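Side-chain contacts in glycosyl hydrolase (PDB 2X8R), which is a family 25 lysozyme that probably hydrolyses the beta-1,4 linkages between N-acetylmuramic acid and N-acetylglucosamine in peptidoglycan: residues F7-H12 and N45-G50; F18-K23 and Y188-D193; D141-C146 and K151-K156. One frame throughout, in Å; residues are numbered along the deposited sequence. Where two conformers were deposited one is given.

Contact 1: F7-H12 and N45-G50; sequences FDISNH and NSHYTG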
loop_
_atom_site.group_PDB
_atom_site.type_symbol
_atom_site.label_atom_id
_atom_site.label_comp_id
_atom_site.label_asym_id
_atom_site.label_seq_id
_atom_site.Cartn_x
_atom_site.Cartn_y
_atom_site.Cartn_z
ATOM N N PHE A 7 9.803 -1.045 4.246
ATOM C CA PHE A 7 9.903 0.207 3.464
ATOM C C PHE A 7 9.086 0.137 2.203
ATOM O O PHE A 7 8.529 -0.907 1.909
ATOM C CB PHE A 7 11.372 0.640 3.236
ATOM C CG PHE A 7 12.237 -0.273 2.342
ATOM C CD1 PHE A 7 12.946 0.295 1.285
ATOM C CD2 PHE A 7 12.436 -1.622 2.627
ATOM C CE1 PHE A 7 13.788 -0.463 0.473
ATOM C CE2 PHE A 7 13.304 -2.430 1.836
ATOM C CZ PHE A 7 14.002 -1.850 0.766
ATOM N N ASP A 8 8.951 1.267 1.516
ATOM C CA ASP A 8 8.261 1.253 0.223
ATOM C C ASP A 8 9.004 2.147 -0.753
ATOM O O ASP A 8 9.581 3.180 -0.367
ATOM C CB ASP A 8 6.782 1.636 0.362
ATOM C CG ASP A 8 6.614 3.022 0.913
ATOM O OD1 ASP A 8 6.630 3.995 0.109
ATOM O OD2 ASP A 8 6.459 3.138 2.128
ATOM N N ILE A 9 8.960 1.751 -2.020
ATOM C CA ILE A 9 9.808 2.308 -3.059
ATOM C C ILE A 9 9.032 2.358 -4.369
ATOM O O ILE A 9 7.978 1.760 -4.484
ATOM C CB ILE A 9 11.107 1.487 -3.254
ATOM C CG1 ILE A 9 10.781 -0.003 -3.520
ATOM C CG2 ILE A 9 12.031 1.663 -2.017
ATOM C CD1 ILE A 9 12.025 -0.860 -3.912
ATOM N N SER A 10 9.583 3.091 -5.326
ATOM C CA SER A 10 8.974 3.301 -6.655
ATOM C C SER A 10 10.090 3.663 -7.657
ATOM O O SER A 10 11.306 3.613 -7.323
ATOM C CB SER A 10 7.952 4.429 -6.588
ATOM O OG SER A 10 8.585 5.737 -6.409
ATOM N N ASN A 11 9.699 4.015 -8.880
ATOM C CA ASN A 11 10.691 4.524 -9.849
ATOM C C ASN A 11 11.466 5.759 -9.370
ATOM O O ASN A 11 12.433 6.127 -10.025
ATOM C CB ASN A 11 10.076 4.814 -11.220
ATOM C CG ASN A 11 9.199 6.059 -11.214
ATOM O OD1 ASN A 11 8.475 6.324 -10.254
ATOM N ND2 ASN A 11 9.234 6.817 -12.300
ATOM N N HIS A 12 11.050 6.416 -8.281
ATOM C CA HIS A 12 11.868 7.485 -7.699
ATOM C C HIS A 12 13.200 6.972 -7.155
ATOM O O HIS A 12 14.174 7.733 -7.054
ATOM C CB HIS A 12 11.117 8.231 -6.624
ATOM C CG HIS A 12 10.047 9.127 -7.162
ATOM N ND1 HIS A 12 9.655 10.284 -6.526
ATOM C CD2 HIS A 12 9.304 9.050 -8.293
ATOM C CE1 HIS A 12 8.699 10.868 -7.228
ATOM N NE2 HIS A 12 8.472 10.142 -8.307
ATOM N N ASN A 45 9.798 -4.053 -12.009
ATOM C CA ASN A 45 10.323 -5.403 -12.243
ATOM C C ASN A 45 11.706 -5.596 -11.606
ATOM O O ASN A 45 11.949 -6.624 -10.916
ATOM C CB ASN A 45 10.328 -5.734 -13.742
ATOM C CG ASN A 45 8.916 -6.000 -14.300
ATOM O OD1 ASN A 45 8.034 -6.454 -13.590
ATOM N ND2 ASN A 45 8.709 -5.682 -15.568
ATOM N N SER A 46 12.579 -4.603 -11.802
ATOM C CA SER A 46 13.934 -4.668 -11.244
ATOM C C SER A 46 13.894 -4.693 -9.693
ATOM O O SER A 46 14.601 -5.490 -9.047
ATOM C CB SER A 46 14.810 -3.535 -11.799
ATOM O OG SER A 46 14.350 -2.290 -11.407
ATOM N N HIS A 47 13.027 -3.859 -9.120
ATOM C CA HIS A 47 12.871 -3.811 -7.653
ATOM C C HIS A 47 12.339 -5.131 -7.094
ATOM O O HIS A 47 12.877 -5.673 -6.137
ATOM C CB HIS A 47 11.911 -2.688 -7.270
ATOM C CG HIS A 47 12.531 -1.327 -7.314
ATOM N ND1 HIS A 47 11.803 -0.166 -7.447
ATOM C CD2 HIS A 47 13.826 -0.947 -7.202
ATOM C CE1 HIS A 47 12.611 0.877 -7.413
ATOM N NE2 HIS A 47 13.844 0.431 -7.243
ATOM N N TYR A 48 11.284 -5.646 -7.716
ATOM C CA TYR A 48 10.599 -6.826 -7.235
ATOM C C TYR A 48 11.525 -8.038 -7.301
ATOM O O TYR A 48 11.569 -8.817 -6.369
ATOM C CB TYR A 48 9.329 -6.998 -8.062
ATOM C CG TYR A 48 8.258 -7.928 -7.521
ATOM C CD1 TYR A 48 7.236 -7.417 -6.742
ATOM C CD2 TYR A 48 8.213 -9.281 -7.887
ATOM C CE1 TYR A 48 6.194 -8.218 -6.318
ATOM C CE2 TYR A 48 7.178 -10.115 -7.429
ATOM C CZ TYR A 48 6.188 -9.554 -6.627
ATOM O OH TYR A 48 5.107 -10.282 -6.128
ATOM N N THR A 49 12.309 -8.147 -8.374
ATOM C CA THR A 49 13.297 -9.225 -8.461
ATOM C C THR A 49 14.381 -9.047 -7.427
ATOM O O THR A 49 14.787 -10.028 -6.767
ATOM C CB THR A 49 13.902 -9.245 -9.860
ATOM O OG1 THR A 49 12.839 -9.405 -10.814
ATOM C CG2 THR A 49 14.894 -10.395 -10.014
ATOM N N GLY A 50 14.868 -7.812 -7.297
ATOM C CA GLY A 50 15.914 -7.529 -6.296
ATOM C C GLY A 50 15.439 -7.901 -4.892
ATOM O O GLY A 50 16.178 -8.537 -4.111
#
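Ile9 and His47 carry the apolar part of this contact, approaching from opposite directions. The isoleucine methyl CD1 lies over one face of the imidazole, 3.6 Å from the ring centroid and 15° off the normal, a CH-pi contact; its nearest ring atom is CG of His47, at 3.5 Å, so the methyl is displaced toward the rim. CG1 of Ile9 stands between the backbone N and the carbonyl carbon (chi1 55°), and the extended second torsion then carries CD1 out to the ring. Phe18, Val16 and Ile31 also pack on His47, which is thereby buried.

This is strand-to-helix packing in a TIM-barrel-like fold: strand 3-9 is a parallel neighbour of strand 26-35, and helix 44-53 lies against their outer side. Asp8, one residue before Ile9, turns the other way, where its OD2 is hydrogen-bonded to Gln183 NE2 and the carboxylates of Asp193 and Asp195 are close.

The polar part pairs a backbone oxygen with the imidazole edge. Ser10 O lies near the ring plane, 3.0 Å from CE1 of His47. Where the chain leaves the strand, Ser10 OG accepts from His12 N at 3.2 Å and a fairly straight 163°, forming an ST turn, while Ser10 N is bonded to Gln13 OE1 and Asn11 N to Asp41 OD2.

Contact 2: F18-K23 and Y188-D193; sequences FEAAKK and YKHGGD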
loop_
_atom_site.group_PDB
_atom_site.type_symbol
_atom_site.label_atom_id
_atom_site.label_comp_id
_atom_site.label_asym_id
_atom_site.label_seq_id
_atom_site.Cartn_x
_atom_site.Cartn_y
_atom_site.Cartn_z
ATOM N N PHE A 18 18.761 -4.012 -1.695
ATOM C CA PHE A 18 17.913 -4.818 -0.822
ATOM C C PHE A 18 18.692 -5.643 0.212
ATOM O O PHE A 18 18.217 -5.835 1.323
ATOM C CB PHE A 18 17.069 -5.738 -1.707
ATOM C CG PHE A 18 16.123 -4.997 -2.580
ATOM C CD1 PHE A 18 14.919 -4.513 -2.058
ATOM C CD2 PHE A 18 16.416 -4.764 -3.941
ATOM C CE1 PHE A 18 14.028 -3.817 -2.869
ATOM C CE2 PHE A 18 15.520 -4.044 -4.766
ATOM C CZ PHE A 18 14.329 -3.579 -4.216
ATOM N N GLU A 19 19.877 -6.119 -0.152
ATOM C CA GLU A 19 20.708 -6.921 0.748
ATOM C C GLU A 19 21.054 -6.055 1.956
ATOM O O GLU A 19 20.948 -6.518 3.095
ATOM C CB GLU A 19 22.008 -7.347 0.041
ATOM C CG GLU A 19 22.299 -8.807 0.103
ATOM C CD GLU A 19 21.300 -9.583 -0.694
ATOM O OE1 GLU A 19 20.679 -8.964 -1.584
ATOM O OE2 GLU A 19 21.115 -10.793 -0.454
ATOM N N ALA A 20 21.465 -4.802 1.682
ATOM C CA ALA A 20 21.794 -3.844 2.750
ATOM C C ALA A 20 20.598 -3.523 3.642
ATOM O O ALA A 20 20.721 -3.452 4.875
ATOM C CB ALA A 20 22.374 -2.570 2.188
ATOM N N ALA A 21 19.433 -3.310 3.021
ATOM C CA ALA A 21 18.208 -3.080 3.811
ATOM C C ALA A 21 17.904 -4.273 4.700
ATOM O O ALA A 21 17.599 -4.106 5.887
ATOM C CB ALA A 21 17.039 -2.806 2.885
ATOM N N LYS A 22 18.026 -5.479 4.147
ATOM C CA LYS A 22 17.739 -6.693 4.929
ATOM C C LYS A 22 18.744 -6.824 6.110
ATOM O O LYS A 22 18.359 -7.127 7.236
ATOM C CB LYS A 22 17.741 -7.947 4.016
ATOM C CG LYS A 22 17.381 -9.297 4.748
ATOM C CD LYS A 22 15.981 -9.760 4.427
ATOM C CE LYS A 22 15.631 -11.157 4.920
ATOM N NZ LYS A 22 15.984 -11.335 6.321
ATOM N N LYS A 23 20.004 -6.526 5.847
ATOM C CA LYS A 23 21.039 -6.634 6.893
ATOM C C LYS A 23 20.699 -5.655 8.012
ATOM O O LYS A 23 20.976 -5.907 9.184
ATOM C CB LYS A 23 22.419 -6.357 6.294
ATOM C CG LYS A 23 23.631 -6.527 7.238
ATOM C CD LYS A 23 23.572 -7.818 8.104
ATOM C CE LYS A 23 24.371 -8.994 7.521
ATOM N NZ LYS A 23 25.833 -8.822 7.834
ATOM N N TYR A 188 13.819 7.080 4.254
ATOM C CA TYR A 188 14.457 5.856 4.727
ATOM C C TYR A 188 15.848 5.709 4.126
ATOM O O TYR A 188 16.043 5.925 2.934
ATOM C CB TYR A 188 13.585 4.661 4.379
ATOM C CG TYR A 188 14.079 3.349 4.945
ATOM C CD1 TYR A 188 14.356 3.213 6.305
ATOM C CD2 TYR A 188 14.232 2.248 4.121
ATOM C CE1 TYR A 188 14.790 1.986 6.817
ATOM C CE2 TYR A 188 14.665 1.019 4.618
ATOM C CZ TYR A 188 14.930 0.902 5.978
ATOM O OH TYR A 188 15.374 -0.299 6.499
ATOM N N LYS A 189 16.823 5.363 4.972
ATOM C CA LYS A 189 18.204 5.213 4.553
ATOM C C LYS A 189 18.375 4.386 3.278
ATOM O O LYS A 189 19.173 4.739 2.402
ATOM C CB LYS A 189 19.086 4.648 5.701
ATOM C CG LYS A 189 20.501 4.341 5.260
ATOM C CD LYS A 189 21.430 3.950 6.400
ATOM C CE LYS A 189 22.910 4.049 6.021
ATOM N NZ LYS A 189 23.371 3.296 4.809
ATOM N N HIS A 190 17.639 3.282 3.164
ATOM C CA HIS A 190 17.859 2.368 2.044
ATOM C C HIS A 190 17.004 2.679 0.833
ATOM O O HIS A 190 17.050 1.969 -0.161
ATOM C CB HIS A 190 17.731 0.939 2.511
ATOM C CG HIS A 190 18.753 0.606 3.538
ATOM N ND1 HIS A 190 18.460 0.500 4.880
ATOM C CD2 HIS A 190 20.094 0.472 3.433
ATOM C CE1 HIS A 190 19.570 0.240 5.549
ATOM N NE2 HIS A 190 20.575 0.226 4.693
ATOM N N GLY A 191 16.298 3.790 0.912
ATOM C CA GLY A 191 15.509 4.279 -0.224
ATOM C C GLY A 191 14.031 4.397 0.126
ATOM O O GLY A 191 13.500 3.625 0.922
ATOM N N GLY A 192 13.366 5.367 -0.488
ATOM C CA GLY A 192 11.918 5.513 -0.334
ATOM C C GLY A 192 11.450 5.908 1.076
ATOM O O GLY A 192 12.093 6.717 1.775
ATOM N N ASP A 193 10.333 5.322 1.500
ATOM C CA ASP A 193 9.688 5.661 2.765
ATOM C C ASP A 193 9.929 4.550 3.790
ATOM O O ASP A 193 10.025 3.379 3.421
ATOM C CB ASP A 193 8.181 5.810 2.555
ATOM C CG ASP A 193 7.829 6.796 1.448
ATOM O OD1 ASP A 193 8.140 8.009 1.566
ATOM O OD2 ASP A 193 7.157 6.370 0.500
#
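His190, in the type I beta turn that runs from Tyr188 to Gly191, meets Ala20 and Ala21 of the short helix 18-23. The turn belongs to the connection between strands 181-185 and 193-198, an antiparallel pair in the barrel sheet of this family 25 hydrolase, so the contact lays that connection against the first helix of the fold, which follows strand 3-9.

The helix presents backbone and methyl groups to a flat ring. CA of Ala21 sits over the middle of the His190 imidazole, 3.8 Å from its centroid and only 13° off the normal, in a CH-pi contact. Ala20 contributes its peptide to the same face, with its carbonyl carbon C lying above the rim of the His190 ring, and CB of Ala21 reaches CB of His190 at 3.8 Å. The Ala20 methyl lies beside the ring. A first torsion of -62° sets CG of His190 beside its own backbone N and anti to the carbonyl carbon, which places the ring on the side of the helix; the second torsion (104°) turns its face to Ala21.

The imidazole is sandwiched, since CG of Lys189 lies over its other face, 4.1 Å above the plane. Tyr188, whose ring also meets that of Phe7, brings CE2 to the imidazole edge, in its plane. A bond of 3.0 Å from Gly191 N to Tyr188 O closes the turn, and just beyond it Tyr188 N is bonded to Gly192 O at 3.0 Å. The backbone N of His190 lies over one face of the Tyr188 ring, 3.7 Å above its plane and toward the rim.

Contact 3: D141-C146 and K151-K156; sequences DWWNRC and KGFGDK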
loop_
_atom_site.group_PDB
_atom_site.type_symbol
_atom_site.label_atom_id
_atom_site.label_comp_id
_atom_site.label_asym_id
_atom_site.label_seq_id
_atom_site.Cartn_x
_atom_site.Cartn_y
_atom_site.Cartn_z
ATOM N N ASP A 141 -6.049 12.506 7.622
ATOM C CA ASP A 141 -6.521 13.776 7.073
ATOM C C ASP A 141 -7.214 13.537 5.732
ATOM O O ASP A 141 -8.322 14.035 5.486
ATOM C CB ASP A 141 -5.348 14.742 6.855
ATOM C CG ASP A 141 -5.754 15.909 5.985
ATOM O OD1 ASP A 141 -6.362 16.834 6.544
ATOM O OD2 ASP A 141 -5.527 15.853 4.751
ATOM N N TRP A 142 -6.550 12.773 4.847
ATOM C CA TRP A 142 -7.137 12.543 3.540
ATOM C C TRP A 142 -8.445 11.737 3.642
ATOM O O TRP A 142 -9.457 12.091 3.041
ATOM C CB TRP A 142 -6.119 11.828 2.649
ATOM C CG TRP A 142 -6.653 11.786 1.186
ATOM C CD1 TRP A 142 -6.360 12.652 0.188
ATOM C CD2 TRP A 142 -7.550 10.806 0.628
ATOM N NE1 TRP A 142 -7.021 12.278 -0.981
ATOM C CE2 TRP A 142 -7.780 11.170 -0.722
ATOM C CE3 TRP A 142 -8.214 9.686 1.154
ATOM C CZ2 TRP A 142 -8.631 10.422 -1.583
ATOM C CZ3 TRP A 142 -9.074 8.951 0.328
ATOM C CH2 TRP A 142 -9.274 9.319 -1.033
ATOM N N TRP A 143 -8.424 10.662 4.443
ATOM C CA TRP A 143 -9.584 9.825 4.620
ATOM C C TRP A 143 -10.772 10.637 5.150
ATOM O O TRP A 143 -11.911 10.458 4.690
ATOM C CB TRP A 143 -9.275 8.661 5.576
ATOM C CG TRP A 143 -10.253 7.556 5.459
ATOM C CD1 TRP A 143 -11.296 7.285 6.316
ATOM C CD2 TRP A 143 -10.328 6.577 4.410
ATOM N NE1 TRP A 143 -12.013 6.181 5.864
ATOM C CE2 TRP A 143 -11.425 5.713 4.720
ATOM C CE3 TRP A 143 -9.560 6.319 3.275
ATOM C CZ2 TRP A 143 -11.783 4.627 3.906
ATOM C CZ3 TRP A 143 -9.915 5.211 2.471
ATOM C CH2 TRP A 143 -11.019 4.390 2.794
ATOM N N ASN A 144 -10.480 11.555 6.068
ATOM C CA ASN A 144 -11.529 12.398 6.584
ATOM C C ASN A 144 -12.062 13.318 5.490
ATOM O O ASN A 144 -13.299 13.360 5.274
ATOM C CB ASN A 144 -11.018 13.209 7.756
ATOM C CG ASN A 144 -12.124 14.026 8.374
ATOM O OD1 ASN A 144 -13.095 13.464 8.892
ATOM N ND2 ASN A 144 -12.019 15.372 8.264
ATOM N N ARG A 145 -11.160 13.993 4.773
ATOM C CA ARG A 145 -11.611 14.977 3.777
ATOM C C ARG A 145 -12.324 14.325 2.604
ATOM O O ARG A 145 -13.371 14.826 2.154
ATOM C CB ARG A 145 -10.473 15.837 3.244
ATOM C CG ARG A 145 -10.901 16.830 2.118
ATOM C CD ARG A 145 -9.718 17.698 1.691
ATOM N NE ARG A 145 -9.152 18.374 2.854
ATOM C CZ ARG A 145 -8.016 18.037 3.480
ATOM N NH1 ARG A 145 -7.256 17.036 3.035
ATOM N NH2 ARG A 145 -7.634 18.740 4.550
ATOM N N CYS A 146 -11.767 13.224 2.105
ATOM C CA CYS A 146 -12.264 12.735 0.822
ATOM C C CYS A 146 -13.307 11.624 0.899
ATOM O O CYS A 146 -13.939 11.326 -0.109
ATOM C CB CYS A 146 -11.084 12.313 -0.060
ATOM S SG CYS A 146 -9.983 13.696 -0.510
ATOM N N LYS A 151 -16.561 4.595 7.339
ATOM C CA LYS A 151 -16.447 3.262 7.930
ATOM C C LYS A 151 -16.673 2.225 6.836
ATOM O O LYS A 151 -16.898 2.592 5.669
ATOM C CB LYS A 151 -17.478 3.127 9.064
ATOM C CG LYS A 151 -17.330 4.288 10.064
ATOM C CD LYS A 151 -18.335 4.172 11.193
ATOM C CE LYS A 151 -17.930 5.073 12.346
ATOM N NZ LYS A 151 -18.994 4.910 13.366
ATOM N N GLY A 152 -16.556 0.944 7.198
ATOM C CA GLY A 152 -16.860 -0.165 6.278
ATOM C C GLY A 152 -15.658 -0.885 5.705
ATOM O O GLY A 152 -15.811 -1.927 5.036
ATOM N N PHE A 153 -14.443 -0.398 5.987
ATOM C CA PHE A 153 -13.239 -1.046 5.392
ATOM C C PHE A 153 -12.333 -1.625 6.459
ATOM O O PHE A 153 -11.418 -2.398 6.144
ATOM C CB PHE A 153 -12.403 -0.029 4.592
ATOM C CG PHE A 153 -13.128 0.567 3.404
ATOM C CD1 PHE A 153 -13.045 -0.053 2.160
ATOM C CD2 PHE A 153 -13.886 1.725 3.545
ATOM C CE1 PHE A 153 -13.738 0.485 1.028
ATOM C CE2 PHE A 153 -14.549 2.296 2.453
ATOM C CZ PHE A 153 -14.493 1.640 1.174
ATOM N N GLY A 154 -12.581 -1.240 7.709
ATOM C CA GLY A 154 -11.723 -1.534 8.829
ATOM C C GLY A 154 -11.592 -2.984 9.215
ATOM O O GLY A 154 -10.523 -3.430 9.660
ATOM N N ASP A 155 -12.657 -3.744 9.055
ATOM C CA ASP A 155 -12.558 -5.131 9.461
ATOM C C ASP A 155 -12.021 -6.056 8.362
ATOM O O ASP A 155 -11.739 -7.219 8.636
ATOM C CB ASP A 155 -13.860 -5.647 10.086
ATOM C CG ASP A 155 -15.064 -5.451 9.202
ATOM O OD1 ASP A 155 -14.928 -5.389 7.962
ATOM O OD2 ASP A 155 -16.179 -5.351 9.776
ATOM N N LYS A 156 -11.849 -5.521 7.152
ATOM C CA LYS A 156 -11.392 -6.307 5.979
ATOM C C LYS A 156 -9.973 -5.885 5.483
ATOM O O LYS A 156 -9.075 -6.729 5.309
ATOM C CB LYS A 156 -12.396 -6.155 4.832
#
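Trp143 points the benzo edge of its indole at the face of Phe153, an offset edge-to-face pair within the link between two parallel barrel strands: helix 140-147 and the loop after it form the crossover of a beta-alpha-beta unit from strand 135-138 to strand 159-162. The planes stand at 88°, and the six-membered ring of Trp143 lies 5.5 Å from the Phe153 ring, centroid to centroid. CZ2 of Trp143 makes the nearest approach, 3.6 Å to CD2 of Phe153, with CH2 beside it. With CG anti to the backbone N (chi1 -162°), the indole extends from the helix toward the loop.

Around the pair, Ile119 of helix 112-130 and Ile136 of strand 135-138 touch both rings. Phe153 is stacked on His120, and Trp143 meets Trp176 in a second edge-to-face pair. The buried indole N-H is satisfied within the crossover, since Trp143 NE1 is bonded to Ala150 O, which should limit rotation of the indole.

Farther out, Asp175 holds the loop through Gly152 N, and Cys146 ties the helix to Cys107 by a disulfide. On the outer side of the helix Arg145 and Asp141, one turn apart, form a salt bridge. OD2 of Asp141 is shared with Tyr100 OH, and Arg145 NH1 meets that OD2 at 2.7 Å on its syn side, 25° out of the carboxylate plane.

Contacts 1 and 2 share one side of the barrel and meet around strand 3-9 and helix 18-23: Asp8 O and Asp193 N are 2.9 Å apart, a probable hydrogen bond, and Phe18 of contact 2 packs on Ile9 and His47 of contact 1. Contact 3 shares no element with them and lies across the chain's centre, its own centre about 27 Å and 30 Å from theirs. Contacts 1 and 3 are buried, contact 2 only partly. An aliphatic C-H meets a histidine face in both of the first two, supplied by strand side chain or helix backbone; contact 3 pairs two aromatic rings and closes a short loop, whereas contact 2 joins early and late parts of the sequence.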